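PDB 3ZMR: xyloglucan-specific endo-beta-1,4-glucanase BoGH5A from Bacteroides ovatus, which cleaves beta-1,4-glucosidic bonds within the xyloglucan backbone, with retention of the beta configuration, releasing xyloglucan oligosaccharides. Local coordinates for residues R15-D20 against S24-Q29; A34-S39 against Q56-T61; D339-D342 against M346-D349; A376-L381 against V391-Y396. One frame throughout, in Å; residues are numbered along the deposited sequence.

Overall arrangement
From the N terminus, the chain first builds a small two-sheet module. Interaction 1 (15-20 with 24-29) closes a short turn and carries the chain from strand 16-19 in one sheet to strand 24-31 in the other. Interaction 2 (34-39 with 56-61) joins the same two sheets again, about 13 Å away centre to centre; Thr27 and Asn59 link the two contacts. The remaining contacts lie in the catalytic barrel: interaction 3 (339-342 with 346-349) closes a tight loop after strand 331-337, and interaction 4 (376-381 with 391-396) seats helix 371-379 against the next barrel strand. All four loops close in series; none nests or crosses.

Interaction 1: R15-D20 against S24-Q29; sequences RNLEFD and SRQTIQ
The carboxamide of Gln26 lies flat over one face of the Phe19 ring, its NE2 3.5 Å above the ring plane near the centre. Ring and amide planes are only 21° apart, which makes this a stack and not an N-H pointing into the ring. Gln26 reaches that place with CG anti to its carbonyl carbon and an extended chain beyond, so that CG and CD also run over the CE2 and CZ side of the ring.

From there NE2 donates to Glu18 O at 2.9 Å. The acceptor lies in the plane of the amide, but NE2 stands 44° out of the carbonyl plane of Glu18, and the N-H...O angle is 149°. The other end of the amide is held as well: a water accepts from Glu18 N and donates to Gln26 OE1, the latter at 2.8 Å. Gln26 OE1 also passes Leu17 CD2 at 3.8 Å, while Leu17 CD1 meets Ile28 CG2 at 4.2 Å.

Ser24 approaches the ring from its edge, with OG in plane and 3.4 Å from Phe19 CD2.

Strands 16-19 and 24-29 run nearly antiparallel, yet their axes stay 8.7 Å apart and they belong to different sheets; strand 16-19 pairs with 85-91 instead. The contact is thus an edge of a beta-sandwich, where one glutamine bridges to the backbone of the facing strand. Gripped at both ends and backed by an aromatic face, its amide has its flip and rotation fixed.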
loop_
_atom_site.group_PDB
_atom_site.type_symbol
_atom_site.label_atom_id
_atom_site.label_comp_id
_atom_site.label_asym_id
_atom_site.label_seq_id
_atom_site.Cartn_x
_atom_site.Cartn_y
_atom_site.Cartn_z
ATOM N N ARG A 15 -15.986 23.279 28.455
ATOM C CA ARG A 15 -15.078 23.081 29.588
ATOM C C ARG A 15 -14.516 21.648 29.650
ATOM O O ARG A 15 -13.497 21.381 30.307
ATOM C CB ARG A 15 -15.793 23.406 30.897
ATOM C CG ARG A 15 -16.299 24.837 31.000
ATOM C CD ARG A 15 -15.170 25.831 31.111
ATOM N NE ARG A 15 -15.659 27.182 31.424
ATOM C CZ ARG A 15 -15.622 27.752 32.626
ATOM N NH1 ARG A 15 -15.121 27.100 33.674
ATOM N NH2 ARG A 15 -16.069 28.994 32.784
ATOM N N ASN A 16 -15.194 20.744 28.951
ATOM C CA ASN A 16 -14.823 19.330 28.937
ATOM C C ASN A 16 -14.981 18.768 27.534
ATOM O O ASN A 16 -16.052 18.319 27.143
ATOM C CB ASN A 16 -15.667 18.536 29.941
ATOM C CG ASN A 16 -15.458 19.013 31.368
ATOM O OD1 ASN A 16 -14.481 18.639 32.036
ATOM N ND2 ASN A 16 -16.355 19.871 31.829
ATOM N N LEU A 17 -13.891 18.832 26.782
ATOM C CA LEU A 17 -13.894 18.415 25.381
ATOM C C LEU A 17 -13.490 16.936 25.245
ATOM O O LEU A 17 -12.591 16.444 25.953
ATOM C CB LEU A 17 -12.914 19.285 24.579
ATOM C CG LEU A 17 -13.155 20.801 24.596
ATOM C CD1 LEU A 17 -12.067 21.529 23.823
ATOM C CD2 LEU A 17 -14.560 21.192 24.124
ATOM N N GLU A 18 -14.100 16.287 24.261
ATOM C CA GLU A 18 -13.892 14.866 23.962
ATOM C C GLU A 18 -13.573 14.712 22.476
ATOM O O GLU A 18 -14.352 15.178 21.628
ATOM C CB GLU A 18 -15.156 14.044 24.290
ATOM C CG GLU A 18 -15.707 14.235 25.694
ATOM C CD GLU A 18 -15.161 13.269 26.727
ATOM O OE1 GLU A 18 -14.585 12.224 26.361
ATOM O OE2 GLU A 18 -15.324 13.562 27.929
ATOM N N PHE A 19 -12.475 13.985 22.194
ATOM C CA PHE A 19 -12.041 13.700 20.825
ATOM C C PHE A 19 -11.889 12.181 20.662
ATOM O O PHE A 19 -11.471 11.471 21.589
ATOM C CB PHE A 19 -10.699 14.361 20.539
ATOM C CG PHE A 19 -10.730 15.872 20.496
ATOM C CD1 PHE A 19 -10.689 16.631 21.651
ATOM C CD2 PHE A 19 -10.739 16.535 19.286
ATOM C CE1 PHE A 19 -10.689 18.026 21.587
ATOM C CE2 PHE A 19 -10.753 17.908 19.208
ATOM C CZ PHE A 19 -10.714 18.661 20.359
ATOM N N ASP A 20 -12.192 11.679 19.471
ATOM C CA ASP A 20 -11.823 10.290 19.163
ATOM C C ASP A 20 -10.324 10.240 18.744
ATOM O O ASP A 20 -9.604 11.260 18.756
ATOM C CB ASP A 20 -12.805 9.627 18.177
ATOM C CG ASP A 20 -12.746 10.178 16.792
ATOM O OD1 ASP A 20 -11.732 10.778 16.413
ATOM O OD2 ASP A 20 -13.740 9.973 16.067
ATOM N N SER A 24 -8.305 15.561 14.603
ATOM C CA SER A 24 -9.505 16.353 14.372
ATOM C C SER A 24 -9.473 17.666 15.145
ATOM O O SER A 24 -8.585 17.894 15.972
ATOM C CB SER A 24 -10.768 15.583 14.734
ATOM O OG SER A 24 -10.881 15.420 16.128
ATOM N N ARG A 25 -10.459 18.514 14.873
ATOM C CA ARG A 25 -10.521 19.836 15.472
ATOM C C ARG A 25 -11.940 20.166 15.922
ATOM O O ARG A 25 -12.917 19.668 15.355
ATOM C CB ARG A 25 -10.016 20.917 14.498
ATOM C CG ARG A 25 -11.027 21.388 13.455
ATOM C CD ARG A 25 -10.824 20.855 12.056
ATOM N NE ARG A 25 -11.790 21.511 11.165
ATOM C CZ ARG A 25 -12.884 20.971 10.615
ATOM N NH1 ARG A 25 -13.197 19.692 10.802
ATOM N NH2 ARG A 25 -13.685 21.733 9.849
ATOM N N GLN A 26 -12.036 21.038 16.921
ATOM C CA GLN A 26 -13.287 21.576 17.417
ATOM C C GLN A 26 -13.103 23.069 17.641
ATOM O O GLN A 26 -12.148 23.509 18.297
ATOM C CB GLN A 26 -13.747 20.917 18.722
ATOM C CG GLN A 26 -14.093 19.438 18.536
ATOM C CD GLN A 26 -14.393 18.731 19.835
ATOM O OE1 GLN A 26 -14.799 19.347 20.816
ATOM N NE2 GLN A 26 -14.197 17.429 19.844
ATOM N N THR A 27 -14.056 23.834 17.109
ATOM C CA THR A 27 -14.085 25.280 17.326
ATOM C C THR A 27 -14.836 25.571 18.637
ATOM O O THR A 27 -15.986 25.112 18.860
ATOM C CB THR A 27 -14.765 26.014 16.165
ATOM O OG1 THR A 27 -14.067 25.744 14.958
ATOM C CG2 THR A 27 -14.797 27.517 16.386
ATOM N N ILE A 28 -14.178 26.319 19.513
ATOM C CA ILE A 28 -14.785 26.818 20.736
ATOM C C ILE A 28 -14.827 28.349 20.681
ATOM O O ILE A 28 -14.267 28.966 19.774
ATOM C CB ILE A 28 -14.061 26.296 22.004
ATOM C CG1 ILE A 28 -12.671 26.942 22.189
ATOM C CG2 ILE A 28 -14.016 24.769 21.948
ATOM C CD1 ILE A 28 -12.015 26.575 23.511
ATOM N N GLN A 29 -15.497 28.950 21.659
ATOM C CA GLN A 29 -15.559 30.403 21.759
ATOM C C GLN A 29 -15.042 30.868 23.111
ATOM O O GLN A 29 -15.451 30.376 24.153
ATOM C CB GLN A 29 -16.978 30.925 21.484
ATOM C CG GLN A 29 -17.068 32.435 21.283
ATOM C CD GLN A 29 -18.462 32.897 20.907
ATOM O OE1 GLN A 29 -19.441 32.587 21.595
ATOM N NE2 GLN A 29 -18.567 33.652 19.832
HETATM O O HOH W 1 -16.081 17.849 22.763
HETATM O O HOH W 2 -10.551 13.178 16.940
#

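Interaction 2: A34-S39 against Q56-T61; sequences AEWHIS and QYVNIT
The benzo end of the Trp36 indole meets the 56-61 strand with its rim: Gln56 CB lies at the edge, in the ring plane, 3.6 Å from Trp36 CZ2. Val58 CG2 comes in obliquely on the neighbouring corner, 3.8 Å from Trp36 CH2. The amide of Gln56 is turned 49° from the indole and does not stack on it. Its chain bends at chi2 and swings NE2 back to its own strand, where it donates to Tyr57 O at 3.2 Å with a nearly straight N-H...O angle of 166°. The aliphatic base of this glutamine is therefore what faces the tryptophan.

The polar corner of the indole, NE1, reaches across to Gly54 O, just ahead of strand 55-62. Further along, Ile38 and Val58 point straight at each other, the outermost methyl Ile38 CD1 stopping 3.9 Å from Val58 CG1. Val58 thus uses one branch on each of two partners.

The strands run almost parallel in direction, 11° apart, but 10.8 Å separates their axes and no hydrogen bond passes between them. They are members of the two facing sheets of the BACON domain, and Ile30 and Val75 flank the same interior. Between the two segments themselves the contact is apolar, carbon against carbon, with the indole N-H bond to Gly54 O pinning the ring at its end.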
loop_
_atom_site.group_PDB
_atom_site.type_symbol
_atom_site.label_atom_id
_atom_site.label_comp_id
_atom_site.label_asym_id
_atom_site.label_seq_id
_atom_site.Cartn_x
_atom_site.Cartn_y
_atom_site.Cartn_z
ATOM N N ALA A 34 -9.712 42.733 26.674
ATOM C CA ALA A 34 -8.845 43.331 25.650
ATOM C C ALA A 34 -7.662 42.447 25.289
ATOM O O ALA A 34 -7.181 42.467 24.134
ATOM C CB ALA A 34 -8.352 44.702 26.103
ATOM N N GLU A 35 -7.198 41.684 26.280
ATOM C CA GLU A 35 -6.094 40.754 26.089
ATOM C C GLU A 35 -6.273 39.485 26.929
ATOM O O GLU A 35 -6.545 39.541 28.131
ATOM C CB GLU A 35 -4.772 41.427 26.459
ATOM C CG GLU A 35 -3.534 40.599 26.164
ATOM C CD GLU A 35 -2.272 41.355 26.517
ATOM O OE1 GLU A 35 -2.376 42.518 26.970
ATOM O OE2 GLU A 35 -1.181 40.778 26.359
ATOM N N TRP A 36 -6.123 38.341 26.285
ATOM C CA TRP A 36 -6.069 37.064 26.987
ATOM C C TRP A 36 -5.100 36.132 26.289
ATOM O O TRP A 36 -4.604 36.417 25.192
ATOM C CB TRP A 36 -7.461 36.448 27.144
ATOM C CG TRP A 36 -8.310 36.444 25.863
ATOM C CD1 TRP A 36 -9.317 37.324 25.563
ATOM C CD2 TRP A 36 -8.247 35.538 24.748
ATOM N NE1 TRP A 36 -9.875 37.037 24.364
ATOM C CE2 TRP A 36 -9.255 35.946 23.832
ATOM C CE3 TRP A 36 -7.456 34.423 24.429
ATOM C CZ2 TRP A 36 -9.481 35.288 22.623
ATOM C CZ3 TRP A 36 -7.669 33.784 23.207
ATOM C CH2 TRP A 36 -8.683 34.216 22.325
ATOM N N HIS A 37 -4.814 35.023 26.949
ATOM C CA HIS A 37 -3.789 34.086 26.516
ATOM C C HIS A 37 -4.267 32.642 26.663
ATOM O O HIS A 37 -5.084 32.330 27.518
ATOM C CB HIS A 37 -2.528 34.260 27.349
ATOM C CG HIS A 37 -1.926 35.629 27.266
ATOM N ND1 HIS A 37 -0.910 35.936 26.391
ATOM C CD2 HIS A 37 -2.180 36.766 27.965
ATOM C CE1 HIS A 37 -0.562 37.204 26.556
ATOM N NE2 HIS A 37 -1.319 37.727 27.502
ATOM N N ILE A 38 -3.767 31.790 25.781
ATOM C CA ILE A 38 -4.009 30.343 25.827
ATOM C C ILE A 38 -2.716 29.522 25.700
ATOM O O ILE A 38 -1.883 29.784 24.863
ATOM C CB ILE A 38 -4.963 29.916 24.694
ATOM C CG1 ILE A 38 -6.323 30.590 24.884
ATOM C CG2 ILE A 38 -5.137 28.384 24.684
ATOM C CD1 ILE A 38 -7.319 30.276 23.772
ATOM N N SER A 39 -2.596 28.514 26.560
ATOM C CA SER A 39 -1.581 27.481 26.454
ATOM C C SER A 39 -2.283 26.123 26.628
ATOM O O SER A 39 -3.462 26.054 27.034
ATOM C CB SER A 39 -0.467 27.666 27.491
ATOM O OG SER A 39 -0.938 27.448 28.800
ATOM N N GLN A 56 -13.804 35.529 20.553
ATOM C CA GLN A 56 -13.076 34.865 19.459
ATOM C C GLN A 56 -13.409 33.405 19.304
ATOM O O GLN A 56 -13.477 32.667 20.290
ATOM C CB GLN A 56 -11.576 34.959 19.760
ATOM C CG GLN A 56 -10.634 34.403 18.704
ATOM C CD GLN A 56 -10.715 35.198 17.420
ATOM O OE1 GLN A 56 -10.632 36.420 17.443
ATOM N NE2 GLN A 56 -10.880 34.511 16.305
ATOM N N TYR A 57 -13.557 32.967 18.048
ATOM C CA TYR A 57 -13.579 31.536 17.745
ATOM C C TYR A 57 -12.164 30.980 17.697
ATOM O O TYR A 57 -11.319 31.435 16.887
ATOM C CB TYR A 57 -14.325 31.229 16.451
ATOM C CG TYR A 57 -15.824 31.354 16.582
ATOM C CD1 TYR A 57 -16.542 30.615 17.543
ATOM C CD2 TYR A 57 -16.535 32.189 15.735
ATOM C CE1 TYR A 57 -17.907 30.724 17.632
ATOM C CE2 TYR A 57 -17.907 32.283 15.825
ATOM C CZ TYR A 57 -18.583 31.559 16.804
ATOM O OH TYR A 57 -19.968 31.654 16.910
ATOM N N VAL A 58 -11.904 30.003 18.573
ATOM C CA VAL A 58 -10.595 29.401 18.736
ATOM C C VAL A 58 -10.725 27.902 18.471
ATOM O O VAL A 58 -11.669 27.260 18.938
ATOM C CB VAL A 58 -10.042 29.608 20.175
ATOM C CG1 VAL A 58 -8.713 28.872 20.411
ATOM C CG2 VAL A 58 -9.861 31.102 20.433
ATOM N N ASN A 59 -9.784 27.363 17.703
ATOM C CA ASN A 59 -9.760 25.935 17.428
ATOM C C ASN A 59 -8.875 25.171 18.378
ATOM O O ASN A 59 -7.765 25.592 18.698
ATOM C CB ASN A 59 -9.355 25.650 15.994
ATOM C CG ASN A 59 -10.519 25.682 15.040
ATOM O OD1 ASN A 59 -11.471 26.450 15.184
ATOM N ND2 ASN A 59 -10.433 24.845 14.038
ATOM N N ILE A 60 -9.413 24.069 18.873
ATOM C CA ILE A 60 -8.621 23.095 19.622
ATOM C C ILE A 60 -8.467 21.866 18.715
ATOM O O ILE A 60 -9.469 21.294 18.270
ATOM C CB ILE A 60 -9.282 22.714 20.970
ATOM C CG1 ILE A 60 -9.515 23.974 21.832
ATOM C CG2 ILE A 60 -8.421 21.696 21.713
ATOM C CD1 ILE A 60 -8.273 24.800 22.157
ATOM N N THR A 61 -7.215 21.516 18.426
ATOM C CA THR A 61 -6.873 20.471 17.468
ATOM C C THR A 61 -6.021 19.404 18.147
ATOM O O THR A 61 -5.064 19.705 18.875
ATOM C CB THR A 61 -6.123 21.056 16.247
ATOM O OG1 THR A 61 -6.876 22.157 15.720
ATOM C CG2 THR A 61 -5.928 19.997 15.138
#

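Interaction 3: D339-D342 against M346-D349; sequences DPYD and MPND
Tyr341 and Met346 cross at about a right angle, the phenol ring reaching over the backbone of the methionine. Met346 N sits 4.1 Å above the ring plane, over its centre, and Met346 CB lies 3.7 Å from Tyr341 CE2. With the tyrosine CG anti to the backbone N (chi1 174°) and beside the carbonyl carbon, the ring comes to lie over Met346, and Tyr341 OH ends 3.6 Å from Pro347 CD.

The same N-H that lies under the ring donates to Tyr341 O at 3.0 Å, with an N-H...O angle of 142°. This bond spans five residues and ties the chain leaving helix 341-344 back to the first residue of that helix; Pro340, after a cis peptide bond, occupies the N-cap position. The turn belongs to the loop after barrel strand 331-337 of this TIM-barrel enzyme, and the Tyr341 side chain is about 6 Å from a bound glucose unit.

Met346 runs out extended and then bends at chi3 (-80°), which folds its methyl back: Met346 CE touches Asp342 CB at 3.8 Å and also nears the tyrosine ring. The carboxylate of Asp342 leads away from the methionine, its OD1 hydrogen-bonded to Ser366 OG. Met346 O is held in turn by Arg401.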
loop_
_atom_site.group_PDB
_atom_site.type_symbol
_atom_site.label_atom_id
_atom_site.label_comp_id
_atom_site.label_asym_id
_atom_site.label_seq_id
_atom_site.Cartn_x
_atom_site.Cartn_y
_atom_site.Cartn_z
ATOM N N ASP A 339 11.557 2.667 -12.565
ATOM C CA ASP A 339 12.520 3.602 -13.119
ATOM C C ASP A 339 13.691 2.813 -13.700
ATOM O O ASP A 339 14.143 1.835 -13.116
ATOM C CB ASP A 339 13.073 4.571 -12.047
ATOM C CG ASP A 339 12.005 5.467 -11.422
ATOM O OD1 ASP A 339 10.911 5.632 -12.002
ATOM O OD2 ASP A 339 12.313 6.036 -10.340
ATOM N N PRO A 340 14.245 3.261 -14.843
ATOM C CA PRO A 340 13.743 4.316 -15.692
ATOM C C PRO A 340 12.661 3.800 -16.640
ATOM O O PRO A 340 12.818 2.741 -17.298
ATOM C CB PRO A 340 14.986 4.742 -16.485
ATOM C CG PRO A 340 15.844 3.526 -16.558
ATOM C CD PRO A 340 15.453 2.623 -15.396
ATOM N N TYR A 341 11.557 4.528 -16.666
ATOM C CA TYR A 341 10.356 4.143 -17.409
ATOM C C TYR A 341 10.629 3.872 -18.905
ATOM O O TYR A 341 10.089 2.921 -19.470
ATOM C CB TYR A 341 9.311 5.255 -17.273
ATOM C CG TYR A 341 8.087 5.053 -18.108
ATOM C CD1 TYR A 341 7.067 4.212 -17.700
ATOM C CD2 TYR A 341 7.937 5.732 -19.322
ATOM C CE1 TYR A 341 5.932 4.034 -18.476
ATOM C CE2 TYR A 341 6.795 5.573 -20.098
ATOM C CZ TYR A 341 5.806 4.720 -19.674
ATOM O OH TYR A 341 4.684 4.541 -20.454
ATOM N N ASP A 342 11.491 4.676 -19.520
ATOM C CA ASP A 342 11.765 4.519 -20.949
ATOM C C ASP A 342 12.535 3.238 -21.312
ATOM O O ASP A 342 12.525 2.827 -22.465
ATOM C CB ASP A 342 12.365 5.787 -21.597
ATOM C CG ASP A 342 13.701 6.175 -21.054
ATOM O OD1 ASP A 342 14.221 5.532 -20.116
ATOM O OD2 ASP A 342 14.271 7.140 -21.609
ATOM N N MET A 346 8.010 1.530 -21.089
ATOM C CA MET A 346 7.529 2.422 -22.175
ATOM C C MET A 346 7.188 1.545 -23.388
ATOM O O MET A 346 7.940 0.607 -23.705
ATOM C CB MET A 346 8.593 3.423 -22.559
ATOM C CG MET A 346 8.275 4.238 -23.815
ATOM S SD MET A 346 9.517 5.494 -24.163
ATOM C CE MET A 346 9.004 6.766 -23.019
ATOM N N PRO A 347 6.032 1.796 -24.029
ATOM C CA PRO A 347 5.617 1.000 -25.179
ATOM C C PRO A 347 6.602 1.025 -26.348
ATOM O O PRO A 347 7.395 1.970 -26.517
ATOM C CB PRO A 347 4.264 1.612 -25.588
ATOM C CG PRO A 347 3.740 2.278 -24.371
ATOM C CD PRO A 347 4.953 2.708 -23.579
ATOM N N ASN A 348 6.524 -0.038 -27.150
ATOM C CA ASN A 348 7.421 -0.234 -28.279
ATOM C C ASN A 348 7.234 0.785 -29.390
ATOM O O ASN A 348 8.122 0.965 -30.225
ATOM C CB ASN A 348 7.280 -1.659 -28.825
ATOM C CG ASN A 348 7.929 -2.691 -27.930
ATOM O OD1 ASN A 348 9.086 -2.554 -27.565
ATOM N ND2 ASN A 348 7.193 -3.737 -27.596
ATOM N N ASP A 349 6.071 1.431 -29.422
ATOM C CA ASP A 349 5.798 2.479 -30.434
ATOM C C ASP A 349 6.173 3.908 -29.980
ATOM O O ASP A 349 5.838 4.909 -30.628
ATOM C CB ASP A 349 4.352 2.395 -30.938
ATOM C CG ASP A 349 3.325 2.829 -29.912
ATOM O OD1 ASP A 349 3.657 2.951 -28.710
ATOM O OD2 ASP A 349 2.163 3.031 -30.330
#

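Interaction 4: A376-L381 against V391-Y396; sequences ATLSSL and VIIGEY. With GLC (alpha-D-glucopyranose), chain L; BGC (beta-D-glucopyranose), chain C.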
loop_
_atom_site.group_PDB
_atom_site.type_symbol
_atom_site.label_atom_id
_atom_site.label_comp_id
_atom_site.label_asym_id
_atom_site.label_seq_id
_atom_site.Cartn_x
_atom_site.Cartn_y
_atom_site.Cartn_z
ATOM N N ALA A 376 19.911 5.452 -4.914
ATOM C CA ALA A 376 19.404 6.616 -4.173
ATOM C C ALA A 376 17.920 6.471 -3.875
ATOM O O ALA A 376 17.449 6.734 -2.761
ATOM C CB ALA A 376 19.655 7.900 -4.944
ATOM N N THR A 377 17.146 6.088 -4.879
ATOM C CA THR A 377 15.699 6.010 -4.662
ATOM C C THR A 377 15.313 4.872 -3.703
ATOM O O THR A 377 14.561 5.069 -2.725
ATOM C CB THR A 377 14.963 5.828 -5.991
ATOM O OG1 THR A 377 15.214 6.989 -6.802
ATOM C CG2 THR A 377 13.444 5.602 -5.754
ATOM N N LEU A 378 15.854 3.688 -3.920
ATOM C CA LEU A 378 15.470 2.556 -3.076
ATOM C C LEU A 378 16.008 2.716 -1.639
ATOM O O LEU A 378 15.313 2.387 -0.666
ATOM C CB LEU A 378 15.872 1.227 -3.697
ATOM C CG LEU A 378 15.102 0.853 -4.981
ATOM C CD1 LEU A 378 15.641 -0.461 -5.549
ATOM C CD2 LEU A 378 13.585 0.797 -4.713
ATOM N N SER A 379 17.198 3.303 -1.475
ATOM C CA SER A 379 17.752 3.555 -0.135
ATOM C C SER A 379 16.974 4.621 0.641
ATOM O O SER A 379 17.013 4.635 1.876
ATOM C CB SER A 379 19.233 3.894 -0.195
ATOM O OG SER A 379 19.475 5.177 -0.662
ATOM N N SER A 380 16.258 5.508 -0.054
ATOM C CA SER A 380 15.441 6.538 0.606
ATOM C C SER A 380 14.309 5.922 1.466
ATOM O O SER A 380 13.790 6.543 2.375
ATOM C CB SER A 380 14.890 7.574 -0.409
ATOM O OG SER A 380 13.802 7.053 -1.164
ATOM N N LEU A 381 13.976 4.676 1.181
ATOM C CA LEU A 381 12.996 3.903 1.965
ATOM C C LEU A 381 13.500 3.438 3.328
ATOM O O LEU A 381 12.729 2.910 4.134
ATOM C CB LEU A 381 12.486 2.711 1.153
ATOM C CG LEU A 381 11.649 3.118 -0.082
ATOM C CD1 LEU A 381 11.553 1.914 -1.016
ATOM C CD2 LEU A 381 10.281 3.593 0.380
ATOM N N VAL A 391 8.851 -2.878 3.881
ATOM C CA VAL A 391 8.453 -2.367 2.567
ATOM C C VAL A 391 8.518 -3.491 1.548
ATOM O O VAL A 391 9.542 -4.147 1.396
ATOM C CB VAL A 391 9.336 -1.187 2.101
ATOM C CG1 VAL A 391 8.880 -0.659 0.757
ATOM C CG2 VAL A 391 9.369 -0.069 3.128
ATOM N N ILE A 392 7.395 -3.672 0.849
ATOM C CA ILE A 392 7.300 -4.533 -0.302
ATOM C C ILE A 392 7.388 -3.671 -1.554
ATOM O O ILE A 392 6.667 -2.695 -1.708
ATOM C CB ILE A 392 5.985 -5.326 -0.292
ATOM C CG1 ILE A 392 5.996 -6.335 0.853
ATOM C CG2 ILE A 392 5.775 -6.088 -1.595
ATOM C CD1 ILE A 392 4.625 -6.842 1.252
ATOM N N ILE A 393 8.336 -4.013 -2.429
ATOM C CA ILE A 393 8.350 -3.478 -3.791
ATOM C C ILE A 393 7.458 -4.435 -4.572
ATOM O O ILE A 393 7.870 -5.500 -5.052
ATOM C CB ILE A 393 9.779 -3.340 -4.375
ATOM C CG1 ILE A 393 10.630 -2.404 -3.487
ATOM C CG2 ILE A 393 9.772 -2.891 -5.843
ATOM C CD1 ILE A 393 10.081 -1.000 -3.315
ATOM N N GLY A 394 6.183 -4.058 -4.635
ATOM C CA GLY A 394 5.137 -4.984 -5.079
ATOM C C GLY A 394 5.175 -5.348 -6.545
ATOM O O GLY A 394 4.621 -6.385 -6.934
ATOM N N GLU A 395 5.815 -4.477 -7.335
ATOM C CA GLU A 395 6.077 -4.716 -8.738
ATOM C C GLU A 395 7.388 -4.050 -9.129
ATOM O O GLU A 395 7.639 -2.917 -8.746
ATOM C CB GLU A 395 4.980 -4.138 -9.639
ATOM C CG GLU A 395 3.572 -4.606 -9.365
ATOM C CD GLU A 395 2.535 -3.958 -10.261
ATOM O OE1 GLU A 395 2.906 -3.380 -11.316
ATOM O OE2 GLU A 395 1.323 -4.006 -9.888
ATOM N N TYR A 396 8.188 -4.772 -9.910
ATOM C CA TYR A 396 9.325 -4.212 -10.645
ATOM C C TYR A 396 9.517 -5.122 -11.860
ATOM O O TYR A 396 9.089 -6.279 -11.857
ATOM C CB TYR A 396 10.627 -4.110 -9.788
ATOM C CG TYR A 396 11.249 -5.441 -9.593
ATOM C CD1 TYR A 396 10.777 -6.340 -8.632
ATOM C CD2 TYR A 396 12.314 -5.875 -10.407
ATOM C CE1 TYR A 396 11.316 -7.613 -8.504
ATOM C CE2 TYR A 396 12.819 -7.149 -10.316
ATOM C CZ TYR A 396 12.342 -8.020 -9.361
ATOM O OH TYR A 396 12.847 -9.319 -9.256
HETATM C C1 GLC L . 1.691 -1.128 -12.418
HETATM C C2 GLC L . 0.280 -1.703 -12.432
HETATM C C3 GLC L . 0.160 -2.897 -13.381
HETATM C C4 GLC L . 0.682 -2.442 -14.748
HETATM C C5 GLC L . 2.047 -1.752 -14.607
HETATM C C6 GLC L . 2.651 -1.286 -15.929
HETATM O O2 GLC L . -0.087 -2.020 -11.115
HETATM O O3 GLC L . -1.186 -3.424 -13.413
HETATM O O4 GLC L . 0.808 -3.606 -15.516
HETATM O O5 GLC L . 1.960 -0.664 -13.715
HETATM O O6 GLC L . 3.449 -2.351 -16.412
HETATM C C2 BGC C . 0.192 -1.546 -12.314
HETATM C C3 BGC C . 0.206 -2.735 -13.288
HETATM C C4 BGC C . 0.831 -2.378 -14.633
HETATM C C5 BGC C . 2.200 -1.780 -14.278
HETATM C C6 BGC C . 2.989 -1.448 -15.533
HETATM C C1 BGC C . 1.492 -0.738 -12.188
HETATM O O2 BGC C . -0.180 -2.014 -11.019
HETATM O O3 BGC C . -1.153 -3.182 -13.484
HETATM O O4 BGC C . 0.874 -3.552 -15.494
HETATM O O5 BGC C . 2.059 -0.581 -13.491
HETATM O O6 BGC C . 2.110 -0.711 -16.401
#
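Leu381 CD1 rests against two residues of strand 391-396, 4.0 Å from Ile393 CD1 and 4.1 Å from Val391 CG1. It crosses Val391 at about a right angle and meets Ile393 at a slant. Leu378, about one turn earlier in segment 376-381, adds its CD2 to the same methyl, 4.2 Å from Ile393 CD1. That methyl is brought up against both leucines by a chain bent twice in the same sense (chi1 and chi2 both -59°). Val313 and Cys427, from the helices 313-319 and 406-429, extend this oily layer.

Polar bonds do not cross between the segments; they shape each one. Ser380 OG donates to Thr377 O at 2.6 Å, and Leu381 N bonds to Leu378 O, bonds that hold the chain compact between Thr377 and Leu381.

Sugar binding is confined to the far end of the strand. Glu395, extended beyond CG, places OE2 2.7 Å from O2 of the glucose, modelled as both anomers, and turns OE1 toward the anomeric carbon. Arg172 forms a salt bridge to OE2 and Tyr338 OH a hydrogen bond to OE1, so both carboxylate oxygens are held in orientation, while His216 and Asn261 also bind the sugar.

Helix packed outside, parallel strand within and a glutamate at the strand's C-terminal end are the hallmarks of the TIM barrel of glycoside hydrolase family 5, in which Glu395 is inferred to be the nucleophile.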